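Local coordinates for protein methyl-coenzyme M reductase I beta subunit (Methanosarcina barkeri, PDB 1E6Y) that forms part of the methyl-coenzyme M reductase complex, which releases methane from methyl-coenzyme M with coenzyme B as reductant in the last step of methanogenesis, at residues Gly223-Val226 with His232-Leu235; Tyr249-Glu254 with Thr307-Leu312; Ser267-Ala272 with Gly276-Asp281; Pro297-Cys302 with Lys337-Pro342. All coordinates share one frame; numbering follows the deposited sequence.

Interaction 1 of 4, residues Gly223-Val226 with His232-Leu235; sequences GGAV and HQLL
In the helix-loop-helix connection between helix 204-221 and helix 228-241, Gly224 and Ala225 of the loop lie against Gln233 of the second helix. A single methylene carries the contact. The backbone O of Gly224 stands 3.8 Å from Gln233 CG, and the methyl CB of Ala225 meets the same Gln233 CG at 4.0 Å. Both loop residues are small, and the CA atoms of Ala225 and Gln233 come within 6.2 Å; only 82 Å² is buried between the segments. Gln233 CG, beside the backbone N (chi1 -65°), meets the loop, and the bend at chi2 carries the amide to where OE1 meets the imidazole of His232. There His232 ND1 donates to Gln233 OE1 at 2.9 Å with an N-H...O angle of 160°. The oxygen lies in the imidazole plane, whereas ND1 is tilted 26° from the plane of the amide carbonyl. Gln233 NE2 bonds to Gln216 OE1 and to the backbone O of Arg383, so both ends of the buried amide are engaged and its rotation is fixed. The far imidazole nitrogen, His232 NE2, bonds with Tyr346 OH. Phe220 packs on Ala225, and Ile219 on Gln233, which joins the preceding helix to the same cluster. Beside them, Val226 touches Leu88 of the second copy of this subunit. Gly223, with positive phi, ends helix 204-221 in a Schellman motif, and the loop then brings Gly224 and Ala225 against the first turns of helix 228-241, a short helix-loop-helix connection of the helical C-terminal domain.

Interaction 2 of 4, residues Tyr249-Glu254 with Thr307-Leu312; sequences YDIVKE and TLAATL
Val252 and Ile251 of helix 247-255 press on Ala309 and Leu312 of helix 296-318 through apolar contacts, mostly of methyl groups. The main apolar wedge is Val252 CG2. It touches Ala309 CA at 3.7 Å and reaches Leu312 CD1 at 3.7 Å, thus bridging two residues one turn apart on the facing helix. This branch stands beside the backbone N of Val252, its sister CG1 being the one anti to that nitrogen (chi1 172°). The side chains of Val252 and Leu312 cross at about a right angle. Ile251 adds its short branch, CG2, which meets the methyl CB of Ala309 at 3.6 Å; that methyl therefore sits against both neighbours, Ile251 and Val252. The arrangement is a helix-helix pair of the C-terminal domain: the axes of segments 249-254 and 307-312 approach to 9.0 Å at a signed crossing angle of -36°, the two running roughly the same way. The small Ala309 is consistent with the near approach of the backbones, its CA lying 5.3 Å from that of Val252. Leu248, on the same helix as Val252, also covers Ala309 and Leu312, and the gamma subunit closes the margin with its Val70 on Val252 and its Thr66 on Leu312. Polar bonds flank the contact without crossing it. Thr311 OG1 donates to Thr307 O at 2.9 Å, while Thr311 N reaches that oxygen from the opposite face of its carbonyl plane, at 3.1 Å. Glu254 makes salt bridges to Arg270 and Arg271 and a hydrogen bond with Ser267, all on helix 261-274.

Interaction 3 of 4, residues Ser267-Ala272 with Gly276-Asp281; sequences SVVRRA and GIISVD
Ile278 lies across the end of helix 261-274, its long branch over Ala272 and its tip at Val269. The helix stops there in a Schellman motif, with Gly276 at positive phi, and the chain passes straight into strand 278-283, the first strand of a two-stranded antiparallel hairpin. Ile278 CG1 occupies the position between the backbone N and the carbonyl carbon (chi1 66°), which directs this branch back to the helix. CG1 meets Ala272 CB at 3.9 Å, and the terminal Ile278 CD1 lies 4.0 Å from that methyl. The same CD1 reaches Val269 CG1, one turn earlier, at 4.2 Å, the two side chains crossing at about a right angle. Trp299 of helix 296-318 also packs on Ile278 and Ala272, so this hairpin residue sits in the corner between helix 261-274 and helix 296-318. An alanine here lacks CG1, CD1 and CG2, and would probably open a gap beside Ala272 and Val269 and take away the methyl that meets Trp299. Ile277 also packs on Lys298 and Cys302 of helix 296-318. Nearby, Asn294 ND2 bonds to Gly276 O and Ser279 OG, and Asp281 forms a salt bridge with Arg234 of the gamma subunit. Backbone bonds hold the turn together: Ile277 N donates to Ala272 O at 3.0 Å, nearly along the C=O axis though with a bent N-H...O angle of 137°. Ile278 N makes a weak bond to that oxygen at 3.4 Å, and Ile277 CB sits 3.6 Å from Ala272 O.

Interaction 4 of 4, residues Pro297-Cys302 with Lys337-Pro342; sequences PKWNAC and KETGLP
Thr339 OG1, 4.4 Å from Trp299 CZ2 and oblique to the indole, is held by two backbone groups: it accepts from Leu341 N at 3.1 Å and bonds with Leu335 O one turn back. The bond from Leu341 N makes an ST turn at the end of helix 323-339, where Gly340 leaves the helix with positive phi. The extended residues that follow run along Trp299 of helix 296-318. The indole projects from its helix with CG anti to the backbone N (chi1 167°), which presents the pyrrole edge to the loop. Here Trp299 NE1 donates to Pro342 O at 2.9 Å; the bond is fairly straight (156°) and lies in the carbonyl plane. Leu341 covers one face of the ring, its CD1 3.8 Å from the centroid of the six-membered ring of Trp299, a CH-pi contact. Bond and methyl together fix how the buried ring is turned. A leucine in place of Trp299 would probably leave Pro342 O without its N-H donor and Leu341 without a flat face to rest on. The gamma subunit backs this loop, with its Gln238 NE2 bonded to Gly340 O. Leu341 reaches the indole with its backbone-near carbon too, CB lying 3.6 Å from Trp299 NE1.

Overall arrangement
Interaction 1 comes first, closing a short loop that takes in the start of helix 228-241, just after helix 204-221. Interaction 2 then joins helix 247-255 to helix 296-318 across some fifty residues, and the brief turn of interaction 3 is contained in that span. Interaction 4 starts within the same span and ends beyond it, so interactions 2 and 4 cross, both using helix 296-318. Helix 296-318 is shared: Pro297 and Asn300 meet His232 of interaction 1, while Trp299 and Cys302 meet Ile278 and Ile277 of interaction 3. Interactions 3 and 4 are about 8 Å apart between centres, and together they set the hairpin against the helices of the C-terminal domain.

Interaction 1 of 4, residues Gly223-Val226 with His232-Leu235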
loop_
_atom_site.group_PDB
_atom_site.type_symbol
_atom_site.label_atom_id
_atom_site.label_comp_id
_atom_site.label_asym_id
_atom_site.label_seq_id
_atom_site.Cartn_x
_atom_site.Cartn_y
_atom_site.Cartn_z
ATOM N N GLY E 223 5.126 -12.247 20.263
ATOM C CA GLY E 223 4.741 -12.091 21.655
ATOM C C GLY E 223 3.540 -12.949 22.007
ATOM O O GLY E 223 2.794 -12.631 22.934
ATOM N N GLY E 224 3.354 -14.036 21.258
ATOM C CA GLY E 224 2.229 -14.924 21.484
ATOM C C GLY E 224 2.584 -16.141 22.321
ATOM O O GLY E 224 1.799 -17.085 22.421
ATOM N N ALA E 225 3.771 -16.118 22.922
ATOM C CA ALA E 225 4.204 -17.190 23.811
ATOM C C ALA E 225 4.757 -16.596 25.100
ATOM O O ALA E 225 5.826 -16.982 25.575
ATOM C CB ALA E 225 5.254 -18.050 23.125
ATOM N N VAL E 226 4.010 -15.648 25.657
ATOM C CA VAL E 226 4.401 -14.971 26.888
ATOM C C VAL E 226 3.581 -15.509 28.059
ATOM O O VAL E 226 2.405 -15.841 27.903
ATOM C CB VAL E 226 4.198 -13.438 26.762
ATOM C CG1 VAL E 226 4.467 -12.752 28.093
ATOM C CG2 VAL E 226 5.118 -12.880 25.681
ATOM N N HIS E 232 2.070 -23.335 26.585
ATOM C CA HIS E 232 1.055 -23.668 25.583
ATOM C C HIS E 232 1.655 -23.920 24.197
ATOM O O HIS E 232 1.392 -24.955 23.578
ATOM C CB HIS E 232 0.020 -22.543 25.502
ATOM C CG HIS E 232 -1.182 -22.888 24.680
ATOM N ND1 HIS E 232 -1.263 -22.621 23.329
ATOM C CD2 HIS E 232 -2.360 -23.462 25.021
ATOM C CE1 HIS E 232 -2.439 -23.013 22.874
ATOM N NE2 HIS E 232 -3.125 -23.526 23.881
ATOM N N GLN E 233 2.501 -23.003 23.734
ATOM C CA GLN E 233 3.090 -23.121 22.403
ATOM C C GLN E 233 4.176 -24.193 22.330
ATOM O O GLN E 233 4.300 -24.892 21.325
ATOM C CB GLN E 233 3.651 -21.769 21.951
ATOM C CG GLN E 233 2.580 -20.697 21.752
ATOM C CD GLN E 233 1.445 -21.167 20.859
ATOM O OE1 GLN E 233 0.316 -21.341 21.315
ATOM N NE2 GLN E 233 1.744 -21.394 19.584
ATOM N N LEU E 234 4.911 -24.366 23.424
ATOM C CA LEU E 234 6.016 -25.319 23.457
ATOM C C LEU E 234 5.549 -26.770 23.540
ATOM O O LEU E 234 6.210 -27.662 23.015
ATOM C CB LEU E 234 6.962 -24.998 24.617
ATOM C CG LEU E 234 7.783 -23.719 24.428
ATOM C CD1 LEU E 234 8.685 -23.502 25.627
ATOM C CD2 LEU E 234 8.603 -23.818 23.154
ATOM N N LEU E 235 4.395 -27.003 24.162
ATOM C CA LEU E 235 3.757 -28.316 24.097
ATOM C C LEU E 235 3.354 -28.638 22.656
ATOM O O LEU E 235 3.576 -29.749 22.176
ATOM C CB LEU E 235 2.529 -28.364 25.011
ATOM C CG LEU E 235 2.812 -28.500 26.511
ATOM C CD1 LEU E 235 1.535 -28.252 27.292
ATOM C CD2 LEU E 235 3.371 -29.882 26.818
#

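Interaction 2 of 4, residues Tyr249-Glu254 with Thr307-Leu312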
loop_
_atom_site.group_PDB
_atom_site.type_symbol
_atom_site.label_atom_id
_atom_site.label_comp_id
_atom_site.label_asym_id
_atom_site.label_seq_id
_atom_site.Cartn_x
_atom_site.Cartn_y
_atom_site.Cartn_z
ATOM N N TYR E 249 4.349 -40.215 15.333
ATOM C CA TYR E 249 4.788 -41.364 14.550
ATOM C C TYR E 249 3.900 -42.590 14.781
ATOM O O TYR E 249 3.526 -43.278 13.829
ATOM C CB TYR E 249 6.242 -41.705 14.890
ATOM C CG TYR E 249 6.788 -42.877 14.110
ATOM C CD1 TYR E 249 7.387 -42.692 12.866
ATOM C CD2 TYR E 249 6.655 -44.181 14.591
ATOM C CE1 TYR E 249 7.837 -43.774 12.117
ATOM C CE2 TYR E 249 7.098 -45.267 13.851
ATOM C CZ TYR E 249 7.689 -45.059 12.615
ATOM O OH TYR E 249 8.129 -46.137 11.881
ATOM N N ASP E 250 3.595 -42.873 16.044
ATOM C CA ASP E 250 2.817 -44.054 16.405
ATOM C C ASP E 250 1.375 -43.970 15.923
ATOM O O ASP E 250 0.813 -44.961 15.456
ATOM C CB ASP E 250 2.835 -44.269 17.923
ATOM C CG ASP E 250 4.152 -44.842 18.422
ATOM O OD1 ASP E 250 4.991 -45.270 17.601
ATOM O OD2 ASP E 250 4.348 -44.871 19.653
ATOM N N ILE E 251 0.779 -42.786 16.036
ATOM C CA ILE E 251 -0.592 -42.586 15.583
ATOM C C ILE E 251 -0.682 -42.740 14.067
ATOM O O ILE E 251 -1.583 -43.413 13.561
ATOM C CB ILE E 251 -1.133 -41.199 16.014
ATOM C CG1 ILE E 251 -1.314 -41.177 17.536
ATOM C CG2 ILE E 251 -2.465 -40.904 15.324
ATOM C CD1 ILE E 251 -1.742 -39.832 18.100
ATOM N N VAL E 252 0.312 -42.210 13.358
ATOM C CA VAL E 252 0.377 -42.359 11.908
ATOM C C VAL E 252 0.558 -43.827 11.525
ATOM O O VAL E 252 -0.172 -44.345 10.679
ATOM C CB VAL E 252 1.532 -41.517 11.306
ATOM C CG1 VAL E 252 1.707 -41.830 9.824
ATOM C CG2 VAL E 252 1.240 -40.036 11.489
ATOM N N LYS E 253 1.461 -44.514 12.221
ATOM C CA LYS E 253 1.767 -45.902 11.896
ATOM C C LYS E 253 0.569 -46.833 12.085
ATOM O O LYS E 253 0.300 -47.679 11.234
ATOM C CB LYS E 253 2.950 -46.397 12.730
ATOM C CG LYS E 253 3.454 -47.768 12.318
ATOM C CD LYS E 253 4.673 -48.163 13.126
ATOM C CE LYS E 253 4.949 -49.654 13.026
ATOM N NZ LYS E 253 5.267 -50.052 11.629
ATOM N N GLU E 254 -0.187 -46.637 13.162
ATOM C CA GLU E 254 -1.325 -47.507 13.440
ATOM C C GLU E 254 -2.554 -47.179 12.594
ATOM O O GLU E 254 -3.521 -47.942 12.573
ATOM C CB GLU E 254 -1.682 -47.471 14.929
ATOM C CG GLU E 254 -2.314 -46.176 15.422
ATOM C CD GLU E 254 -2.484 -46.152 16.935
ATOM O OE1 GLU E 254 -3.114 -45.206 17.447
ATOM O OE2 GLU E 254 -1.972 -47.065 17.620
ATOM N N THR E 307 -4.057 -33.515 14.303
ATOM C CA THR E 307 -4.224 -32.748 13.071
ATOM C C THR E 307 -3.134 -33.098 12.054
ATOM O O THR E 307 -3.422 -33.321 10.875
ATOM C CB THR E 307 -4.187 -31.223 13.360
ATOM O OG1 THR E 307 -5.255 -30.879 14.252
ATOM C CG2 THR E 307 -4.333 -30.424 12.072
ATOM N N LEU E 308 -1.889 -33.169 12.518
ATOM C CA LEU E 308 -0.774 -33.521 11.643
ATOM C C LEU E 308 -0.782 -35.010 11.293
ATOM O O LEU E 308 -0.531 -35.381 10.146
ATOM C CB LEU E 308 0.559 -33.142 12.294
ATOM C CG LEU E 308 1.828 -33.437 11.484
ATOM C CD1 LEU E 308 1.753 -32.783 10.111
ATOM C CD2 LEU E 308 3.040 -32.934 12.250
ATOM N N ALA E 309 -1.109 -35.852 12.269
ATOM C CA ALA E 309 -1.201 -37.292 12.032
ATOM C C ALA E 309 -2.251 -37.601 10.967
ATOM O O ALA E 309 -1.987 -38.347 10.021
ATOM C CB ALA E 309 -1.533 -38.017 13.330
ATOM N N ALA E 310 -3.400 -36.935 11.071
ATOM C CA ALA E 310 -4.475 -37.086 10.095
ATOM C C ALA E 310 -4.037 -36.607 8.715
ATOM O O ALA E 310 -4.407 -37.201 7.708
ATOM C CB ALA E 310 -5.712 -36.320 10.551
ATOM N N THR E 311 -3.242 -35.537 8.674
ATOM C CA THR E 311 -2.695 -35.026 7.417
ATOM C C THR E 311 -1.777 -36.060 6.770
ATOM O O THR E 311 -1.906 -36.363 5.582
ATOM C CB THR E 311 -1.899 -33.715 7.635
ATOM O OG1 THR E 311 -2.784 -32.682 8.086
ATOM C CG2 THR E 311 -1.234 -33.269 6.339
ATOM N N LEU E 312 -0.872 -36.621 7.565
ATOM C CA LEU E 312 0.061 -37.624 7.067
ATOM C C LEU E 312 -0.665 -38.871 6.560
ATOM O O LEU E 312 -0.300 -39.425 5.524
ATOM C CB LEU E 312 1.069 -37.995 8.163
ATOM C CG LEU E 312 2.060 -36.887 8.535
ATOM C CD1 LEU E 312 2.953 -37.344 9.677
ATOM C CD2 LEU E 312 2.899 -36.523 7.325
#

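Interaction 3 of 4, residues Ser267-Ala272 with Gly276-Asp281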
loop_
_atom_site.group_PDB
_atom_site.type_symbol
_atom_site.label_atom_id
_atom_site.label_comp_id
_atom_site.label_asym_id
_atom_site.label_seq_id
_atom_site.Cartn_x
_atom_site.Cartn_y
_atom_site.Cartn_z
ATOM N N SER E 267 -7.715 -42.937 17.651
ATOM C CA SER E 267 -6.375 -43.014 18.227
ATOM C C SER E 267 -6.108 -41.866 19.193
ATOM O O SER E 267 -5.572 -42.077 20.283
ATOM C CB SER E 267 -5.322 -42.988 17.120
ATOM O OG SER E 267 -5.385 -44.158 16.330
ATOM N N VAL E 268 -6.461 -40.652 18.776
ATOM C CA VAL E 268 -6.188 -39.454 19.563
ATOM C C VAL E 268 -6.988 -39.450 20.862
ATOM O O VAL E 268 -6.435 -39.189 21.932
ATOM C CB VAL E 268 -6.496 -38.164 18.750
ATOM C CG1 VAL E 268 -6.452 -36.930 19.653
ATOM C CG2 VAL E 268 -5.489 -38.013 17.620
ATOM N N VAL E 269 -8.270 -39.795 20.779
ATOM C CA VAL E 269 -9.124 -39.794 21.961
ATOM C C VAL E 269 -8.747 -40.922 22.926
ATOM O O VAL E 269 -8.612 -40.690 24.129
ATOM C CB VAL E 269 -10.622 -39.908 21.580
ATOM C CG1 VAL E 269 -11.491 -39.840 22.829
ATOM C CG2 VAL E 269 -11.004 -38.784 20.625
ATOM N N ARG E 270 -8.476 -42.107 22.383
ATOM C CA ARG E 270 -8.089 -43.264 23.190
ATOM C C ARG E 270 -6.834 -42.941 23.997
ATOM O O ARG E 270 -6.810 -43.045 25.219
ATOM C CB ARG E 270 -7.812 -44.488 22.315
ATOM C CG ARG E 270 -7.419 -45.720 23.128
ATOM C CD ARG E 270 -6.961 -46.873 22.277
ATOM N NE ARG E 270 -5.687 -46.725 21.588
ATOM C CZ ARG E 270 -5.528 -46.608 20.273
ATOM N NH1 ARG E 270 -6.597 -46.627 19.490
ATOM N NH2 ARG E 270 -4.318 -46.490 19.740
ATOM N N ARG E 271 -5.814 -42.449 23.279
ATOM C CA ARG E 271 -4.557 -42.093 23.948
ATOM C C ARG E 271 -4.655 -40.968 24.942
ATOM O O ARG E 271 -4.020 -40.981 26.009
ATOM C CB ARG E 271 -3.512 -41.781 22.864
ATOM C CG ARG E 271 -3.125 -43.052 22.104
ATOM C CD ARG E 271 -2.402 -42.692 20.831
ATOM N NE ARG E 271 -1.946 -43.764 19.975
ATOM C CZ ARG E 271 -0.885 -44.541 20.140
ATOM N NH1 ARG E 271 -0.540 -45.477 19.272
ATOM N NH2 ARG E 271 -0.128 -44.378 21.225
ATOM N N ALA E 272 -5.503 -39.986 24.644
ATOM C CA ALA E 272 -5.721 -38.871 25.565
ATOM C C ALA E 272 -6.386 -39.338 26.861
ATOM O O ALA E 272 -6.069 -38.841 27.941
ATOM C CB ALA E 272 -6.568 -37.793 24.901
ATOM N N GLY E 276 -4.780 -39.743 30.839
ATOM C CA GLY E 276 -5.451 -38.962 31.864
ATOM C C GLY E 276 -5.591 -37.489 31.516
ATOM O O GLY E 276 -5.928 -36.674 32.375
ATOM N N ILE E 277 -5.357 -37.150 30.252
ATOM C CA ILE E 277 -5.425 -35.762 29.801
ATOM C C ILE E 277 -6.875 -35.288 29.686
ATOM O O ILE E 277 -7.168 -34.116 29.926
ATOM C CB ILE E 277 -4.705 -35.587 28.439
ATOM C CG1 ILE E 277 -3.218 -35.915 28.598
ATOM C CG2 ILE E 277 -4.867 -34.158 27.927
ATOM C CD1 ILE E 277 -2.486 -36.073 27.286
ATOM N N ILE E 278 -7.773 -36.200 29.319
ATOM C CA ILE E 278 -9.208 -35.913 29.319
ATOM C C ILE E 278 -9.998 -36.980 30.076
ATOM O O ILE E 278 -9.579 -38.137 30.162
ATOM C CB ILE E 278 -9.780 -35.787 27.876
ATOM C CG1 ILE E 278 -9.701 -37.131 27.141
ATOM C CG2 ILE E 278 -9.023 -34.717 27.108
ATOM C CD1 ILE E 278 -10.441 -37.156 25.816
ATOM N N SER E 279 -11.122 -36.566 30.655
ATOM C CA SER E 279 -12.000 -37.460 31.404
ATOM C C SER E 279 -13.445 -37.159 31.036
ATOM O O SER E 279 -13.758 -36.052 30.598
ATOM C CB SER E 279 -11.818 -37.251 32.912
ATOM O OG SER E 279 -10.501 -37.564 33.324
ATOM N N VAL E 280 -14.326 -38.135 31.237
ATOM C CA VAL E 280 -15.760 -37.891 31.119
ATOM C C VAL E 280 -16.175 -36.890 32.193
ATOM O O VAL E 280 -15.784 -37.020 33.356
ATOM C CB VAL E 280 -16.582 -39.194 31.284
ATOM C CG1 VAL E 280 -18.078 -38.882 31.276
ATOM C CG2 VAL E 280 -16.249 -40.165 30.166
ATOM N N ASP E 281 -16.831 -35.818 31.759
ATOM C CA ASP E 281 -17.315 -34.770 32.654
ATOM C C ASP E 281 -18.763 -35.051 33.048
ATOM O O ASP E 281 -19.112 -35.039 34.229
ATOM C CB ASP E 281 -17.214 -33.407 31.955
ATOM C CG ASP E 281 -17.593 -32.243 32.860
ATOM O OD1 ASP E 281 -18.109 -31.232 32.337
ATOM O OD2 ASP E 281 -17.344 -32.317 34.081
#

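Interaction 4 of 4, residues Pro297-Cys302 with Lys337-Pro342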
loop_
_atom_site.group_PDB
_atom_site.type_symbol
_atom_site.label_atom_id
_atom_site.label_comp_id
_atom_site.label_asym_id
_atom_site.label_seq_id
_atom_site.Cartn_x
_atom_site.Cartn_y
_atom_site.Cartn_z
ATOM N N PRO E 297 -3.744 -26.999 27.881
ATOM C CA PRO E 297 -2.658 -26.904 26.895
ATOM C C PRO E 297 -2.173 -28.262 26.373
ATOM O O PRO E 297 -1.812 -28.383 25.204
ATOM C CB PRO E 297 -1.557 -26.155 27.648
ATOM C CG PRO E 297 -2.293 -25.356 28.678
ATOM C CD PRO E 297 -3.415 -26.263 29.115
ATOM N N LYS E 298 -2.208 -29.287 27.221
ATOM C CA LYS E 298 -1.826 -30.633 26.793
ATOM C C LYS E 298 -2.837 -31.244 25.831
ATOM O O LYS E 298 -2.461 -31.915 24.872
ATOM C CB LYS E 298 -1.657 -31.553 27.999
ATOM C CG LYS E 298 -0.215 -31.778 28.388
ATOM C CD LYS E 298 -0.052 -33.116 29.070
ATOM C CE LYS E 298 1.393 -33.374 29.397
ATOM N NZ LYS E 298 1.508 -34.149 30.656
ATOM N N TRP E 299 -4.122 -31.041 26.110
ATOM C CA TRP E 299 -5.173 -31.481 25.200
ATOM C C TRP E 299 -5.004 -30.805 23.842
ATOM O O TRP E 299 -5.125 -31.448 22.800
ATOM C CB TRP E 299 -6.560 -31.160 25.770
ATOM C CG TRP E 299 -7.655 -31.299 24.751
ATOM C CD1 TRP E 299 -8.437 -30.298 24.246
ATOM C CD2 TRP E 299 -8.010 -32.486 24.031
ATOM N NE1 TRP E 299 -9.249 -30.786 23.251
ATOM C CE2 TRP E 299 -9.010 -32.128 23.099
ATOM C CE3 TRP E 299 -7.576 -33.820 24.079
ATOM C CZ2 TRP E 299 -9.585 -33.053 22.221
ATOM C CZ3 TRP E 299 -8.148 -34.741 23.204
ATOM C CH2 TRP E 299 -9.143 -34.351 22.288
ATOM N N ASN E 300 -4.722 -29.507 23.867
ATOM C CA ASN E 300 -4.462 -28.762 22.642
ATOM C C ASN E 300 -3.307 -29.372 21.851
ATOM O O ASN E 300 -3.394 -29.512 20.629
ATOM C CB ASN E 300 -4.157 -27.297 22.962
ATOM C CG ASN E 300 -3.997 -26.460 21.715
ATOM O OD1 ASN E 300 -4.967 -26.211 21.002
ATOM N ND2 ASN E 300 -2.760 -26.104 21.392
ATOM N N ALA E 301 -2.252 -29.777 22.553
ATOM C CA ALA E 301 -1.122 -30.460 21.924
ATOM C C ALA E 301 -1.535 -31.814 21.335
ATOM O O ALA E 301 -1.083 -32.187 20.252
ATOM C CB ALA E 301 0.006 -30.644 22.930
ATOM N N CYS E 302 -2.421 -32.527 22.034
ATOM C CA CYS E 302 -2.996 -33.772 21.527
ATOM C C CYS E 302 -3.753 -33.538 20.223
ATOM O O CYS E 302 -3.607 -34.299 19.268
ATOM C CB CYS E 302 -3.954 -34.382 22.555
ATOM S SG CYS E 302 -3.159 -35.122 23.992
ATOM N N LYS E 337 -17.022 -33.061 17.829
ATOM C CA LYS E 337 -18.294 -33.778 17.834
ATOM C C LYS E 337 -18.186 -35.137 18.515
ATOM O O LYS E 337 -19.150 -35.621 19.109
ATOM C CB LYS E 337 -18.815 -33.930 16.404
ATOM C CG LYS E 337 -19.452 -32.655 15.881
ATOM C CD LYS E 337 -19.685 -32.684 14.388
ATOM C CE LYS E 337 -20.514 -31.478 13.958
ATOM N NZ LYS E 337 -19.886 -30.177 14.348
ATOM N N GLU E 338 -16.968 -35.671 18.545
ATOM C CA GLU E 338 -16.688 -36.937 19.213
ATOM C C GLU E 338 -16.562 -36.788 20.730
ATOM O O GLU E 338 -16.956 -37.685 21.476
ATOM C CB GLU E 338 -15.406 -37.555 18.638
ATOM C CG GLU E 338 -14.987 -38.879 19.275
ATOM C CD GLU E 338 -16.045 -39.963 19.147
ATOM O OE1 GLU E 338 -16.320 -40.640 20.157
ATOM O OE2 GLU E 338 -16.590 -40.152 18.041
ATOM N N THR E 339 -16.060 -35.641 21.184
ATOM C CA THR E 339 -15.635 -35.480 22.576
ATOM C C THR E 339 -16.376 -34.399 23.364
ATOM O O THR E 339 -16.407 -34.442 24.594
ATOM C CB THR E 339 -14.120 -35.167 22.674
ATOM O OG1 THR E 339 -13.835 -33.953 21.968
ATOM C CG2 THR E 339 -13.296 -36.301 22.095
ATOM N N GLY E 340 -16.856 -33.373 22.670
ATOM C CA GLY E 340 -17.388 -32.204 23.353
ATOM C C GLY E 340 -16.285 -31.276 23.838
ATOM O O GLY E 340 -16.523 -30.380 24.647
ATOM N N LEU E 341 -15.072 -31.497 23.339
ATOM C CA LEU E 341 -13.920 -30.662 23.669
ATOM C C LEU E 341 -13.567 -29.804 22.463
ATOM O O LEU E 341 -13.809 -30.205 21.324
ATOM C CB LEU E 341 -12.722 -31.542 24.029
ATOM C CG LEU E 341 -12.850 -32.391 25.291
ATOM C CD1 LEU E 341 -11.739 -33.422 25.322
ATOM C CD2 LEU E 341 -12.793 -31.498 26.512
ATOM N N PRO E 342 -12.949 -28.632 22.692
ATOM C CA PRO E 342 -12.513 -27.780 21.580
ATOM C C PRO E 342 -11.378 -28.399 20.770
ATOM O O PRO E 342 -10.513 -29.091 21.315
ATOM C CB PRO E 342 -12.077 -26.488 22.272
ATOM C CG PRO E 342 -11.669 -26.931 23.634
ATOM C CD PRO E 342 -12.657 -28.008 23.993
#